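Local coordinates for telomere length regulator taz1 (Schizosaccharomyces pombe, PDB 4ZMK), which binds double-stranded telomeric DNA, forms homodimers and regulates telomere length and function, the chain here being its dimerization domain, at residues L8-I13 / S58-S63. Sequence-based numbering, arbitrary orientation.
Sequences LGLNSI and SKSLKS
S60 OG, the hydroxyl that faces the loop across this contact, is hydrogen-bonded in the conformer described to L57 O one turn back in its own helix. There chi1 of 84° sets the oxygen between the backbone N and the carbonyl carbon of S60, where it bonds to L57 O; in this same conformer the oxygen also lies against two methyls, I13 CG2 and L10 CD1. I13 CG2 lies 3.4 Å from S60 OG and also touches S60 CB at 3.6 Å. L10 CD1 approaches the same S60 OG to 3.9 Å, a looser contact. I13 reaches further along with its other branch: CG1 lies anti to the backbone N (chi1 -159°), carrying I13 CD1 to 3.8 Å from L61 CD2, the two side chains crossing at a slant.

The loop residues are presented by a type I beta turn from L10 to I13, closed by I13 N to L10 O at 3.1 Å, which brings both L10 and I13 round to the helix. Just before it, G9, just past helix 3-7, has positive phi in a Schellman motif. I13 O is hydrogen-bonded to R64 NH1, and S63 OG to D14 OD2. I13 and L61 both also touch V27 of helix 20-40, and L61 packs on V27 of the second subunit. The arrangement is that of a loop folded between the two long antiparallel helices of a helical hairpin, in a homodimerization domain.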
ATOM      1  N   LEU A   8       5.232   6.849  -8.831  1.00 17.92           N
ATOM      2  CA  LEU A   8       4.971   5.513  -8.286  1.00 16.95           C
ATOM      3  C   LEU A   8       4.660   4.483  -9.373  1.00 20.48           C
ATOM      4  O   LEU A   8       4.457   3.302  -9.088  1.00 25.19           O
ATOM      5  CB  LEU A   8       3.816   5.558  -7.279  1.00 13.73           C
ATOM      6  CG  LEU A   8       4.052   6.408  -6.039  1.00 13.41           C
ATOM      7  CD1 LEU A   8       2.874   6.315  -5.088  1.00 12.48           C
ATOM      8  CD2 LEU A   8       5.350   5.976  -5.355  1.00 13.38           C
ATOM      9  N   GLY A   9       4.601   4.942 -10.614  1.00 19.12           N
ATOM     10  CA  GLY A   9       4.420   4.049 -11.744  1.00 17.37           C
ATOM     11  C   GLY A   9       3.059   3.386 -11.781  1.00 20.10           C
ATOM     12  O   GLY A   9       2.948   2.208 -12.117  1.00 22.53           O
ATOM     13  N   LEU A  10       2.020   4.157 -11.471  1.00 16.49           N
ATOM     14  CA  LEU A  10       0.700   3.598 -11.243  1.00 20.80           C
ATOM     15  C   LEU A  10      -0.321   3.837 -12.345  1.00 17.25           C
ATOM     16  O   LEU A  10      -1.485   3.489 -12.180  1.00 26.64           O
ATOM     17  CB  LEU A  10       0.143   4.152  -9.931  1.00 18.96           C
ATOM     18  CG  LEU A  10       0.884   3.755  -8.648  1.00 19.44           C
ATOM     19  CD1 LEU A  10       0.206   4.405  -7.434  1.00 16.51           C
ATOM     20  CD2 LEU A  10       0.959   2.238  -8.487  1.00 16.35           C
ATOM     21  N   ASN A  11       0.087   4.402 -13.474  1.00 24.28           N
ATOM     22  CA  ASN A  11      -0.924   4.835 -14.436  1.00 33.53           C
ATOM     23  C   ASN A  11      -1.629   3.695 -15.166  1.00 30.19           C
ATOM     24  O   ASN A  11      -2.560   3.939 -15.919  1.00 34.56           O
ATOM     25  CB  ASN A  11      -0.336   5.823 -15.451  1.00 40.97           C
ATOM     26  CG  ASN A  11       0.662   5.193 -16.384  1.00 60.13           C
ATOM     27  OD1 ASN A  11       0.742   3.974 -16.515  1.00 71.89           O
ATOM     28  ND2 ASN A  11       1.440   6.033 -17.048  1.00 66.65           N
ATOM     29  N   SER A  12      -1.202   2.459 -14.938  1.00 26.43           N
ATOM     30  CA  SER A  12      -1.898   1.315 -15.535  1.00 28.51           C
ATOM     31  C   SER A  12      -2.403   0.320 -14.502  1.00 26.47           C
ATOM     32  O   SER A  12      -2.907  -0.730 -14.871  1.00 21.73           O
ATOM     33  CB  SER A  12      -0.990   0.566 -16.523  1.00 30.99           C
ATOM     34  OG  SER A  12      -0.681   1.351 -17.659  1.00 36.12           O
ATOM     35  N   ILE A  13      -2.279   0.635 -13.217  1.00 24.41           N
ATOM     36  CA  ILE A  13      -2.516  -0.387 -12.203  1.00 23.50           C
ATOM     37  C   ILE A  13      -3.980  -0.831 -12.142  1.00 21.24           C
ATOM     38  O   ILE A  13      -4.287  -1.882 -11.594  1.00 25.90           O
ATOM     39  CB  ILE A  13      -2.051   0.082 -10.809  1.00 21.60           C
ATOM     40  CG1 ILE A  13      -1.824  -1.130  -9.900  1.00 23.29           C
ATOM     41  CG2 ILE A  13      -3.030   1.066 -10.212  1.00 21.52           C
ATOM     42  CD1 ILE A  13      -1.092  -0.813  -8.634  1.00 26.16           C
ATOM     43  N   SER A  58      -3.780   4.296  -2.667  1.00 10.86           N
ATOM     44  CA  SER A  58      -5.063   3.801  -2.171  1.00 11.77           C
ATOM     45  C   SER A  58      -6.165   4.041  -3.214  1.00 14.05           C
ATOM     46  O   SER A  58      -6.950   3.162  -3.535  1.00 19.60           O
ATOM     47  CB  SER A  58      -5.409   4.483  -0.856  1.00 11.08           C
ATOM     48  OG  SER A  58      -6.546   3.910  -0.257  1.00 21.42           O
ATOM     49  N   LYS A  59      -6.182   5.241  -3.762  1.00 13.58           N
ATOM     50  CA  LYS A  59      -7.180   5.645  -4.732  1.00 15.43           C
ATOM     51  C   LYS A  59      -7.060   4.785  -5.994  1.00 21.30           C
ATOM     52  O   LYS A  59      -8.067   4.446  -6.626  1.00 21.21           O
ATOM     53  CB  LYS A  59      -7.010   7.138  -5.030  1.00 20.33           C
ATOM     54  CG  LYS A  59      -7.948   7.723  -6.032  1.00 38.39           C
ATOM     55  CD  LYS A  59      -7.575   9.169  -6.351  1.00 56.30           C
ATOM     56  CE  LYS A  59      -8.199   9.595  -7.684  1.00 70.52           C
ATOM     57  NZ  LYS A  59      -7.629  10.856  -8.233  1.00 75.35           N
ATOM     58  N   SER A  60      -5.831   4.390  -6.332  1.00 13.40           N
ATOM     59  CA  SER A  60      -5.621   3.597  -7.535  0.50 13.97           C
ATOM     60  C   SER A  60      -6.022   2.141  -7.314  1.00 13.82           C
ATOM     61  O   SER A  60      -6.475   1.475  -8.244  1.00 17.61           O
ATOM     62  CB  SER A  60      -4.166   3.685  -8.002  0.50 13.75           C
ATOM     63  OG  SER A  60      -3.340   2.768  -7.313  0.50 12.81           O
ATOM     64  N   LEU A  61      -5.886   1.656  -6.087  1.00 12.91           N
ATOM     65  CA  LEU A  61      -6.282   0.282  -5.777  1.00 12.99           C
ATOM     66  C   LEU A  61      -7.812   0.154  -5.697  1.00 13.88           C
ATOM     67  O   LEU A  61      -8.388  -0.879  -6.038  1.00 17.10           O
ATOM     68  CB  LEU A  61      -5.605  -0.179  -4.485  1.00 12.05           C
ATOM     69  CG  LEU A  61      -4.077  -0.291  -4.620  1.00 13.42           C
ATOM     70  CD1 LEU A  61      -3.467  -0.975  -3.433  1.00 10.95           C
ATOM     71  CD2 LEU A  61      -3.728  -1.051  -5.895  1.00 18.04           C
ATOM     72  N   LYS A  62      -8.472   1.215  -5.259  1.00 14.00           N
ATOM     73  CA  LYS A  62      -9.927   1.264  -5.278  0.50 15.14           C
ATOM     74  C   LYS A  62     -10.414   1.236  -6.723  1.00 18.83           C
ATOM     75  O   LYS A  62     -11.389   0.563  -7.048  1.00 17.64           O
ATOM     76  CB  LYS A  62     -10.441   2.512  -4.555  0.50 15.20           C
ATOM     77  CG  LYS A  62     -10.119   2.547  -3.065  0.50 14.29           C
ATOM     78  CD  LYS A  62     -10.540   3.873  -2.432  0.50 17.71           C
ATOM     79  CE  LYS A  62     -10.110   3.949  -0.972  0.50 19.09           C
ATOM     80  NZ  LYS A  62     -10.447   5.242  -0.315  0.50 23.06           N
ATOM     81  N   SER A  63      -9.718   1.965  -7.590  1.00 16.49           N
ATOM     82  CA  SER A  63     -10.045   1.984  -9.007  0.50 17.94           C
ATOM     83  C   SER A  63      -9.817   0.604  -9.620  1.00 19.45           C
ATOM     84  O   SER A  63     -10.628   0.121 -10.405  1.00 20.68           O
ATOM     85  CB  SER A  63      -9.213   3.036  -9.736  0.50 18.03           C
ATOM     86  OG  SER A  63      -9.583   3.133 -11.100  0.50 24.14           O
TER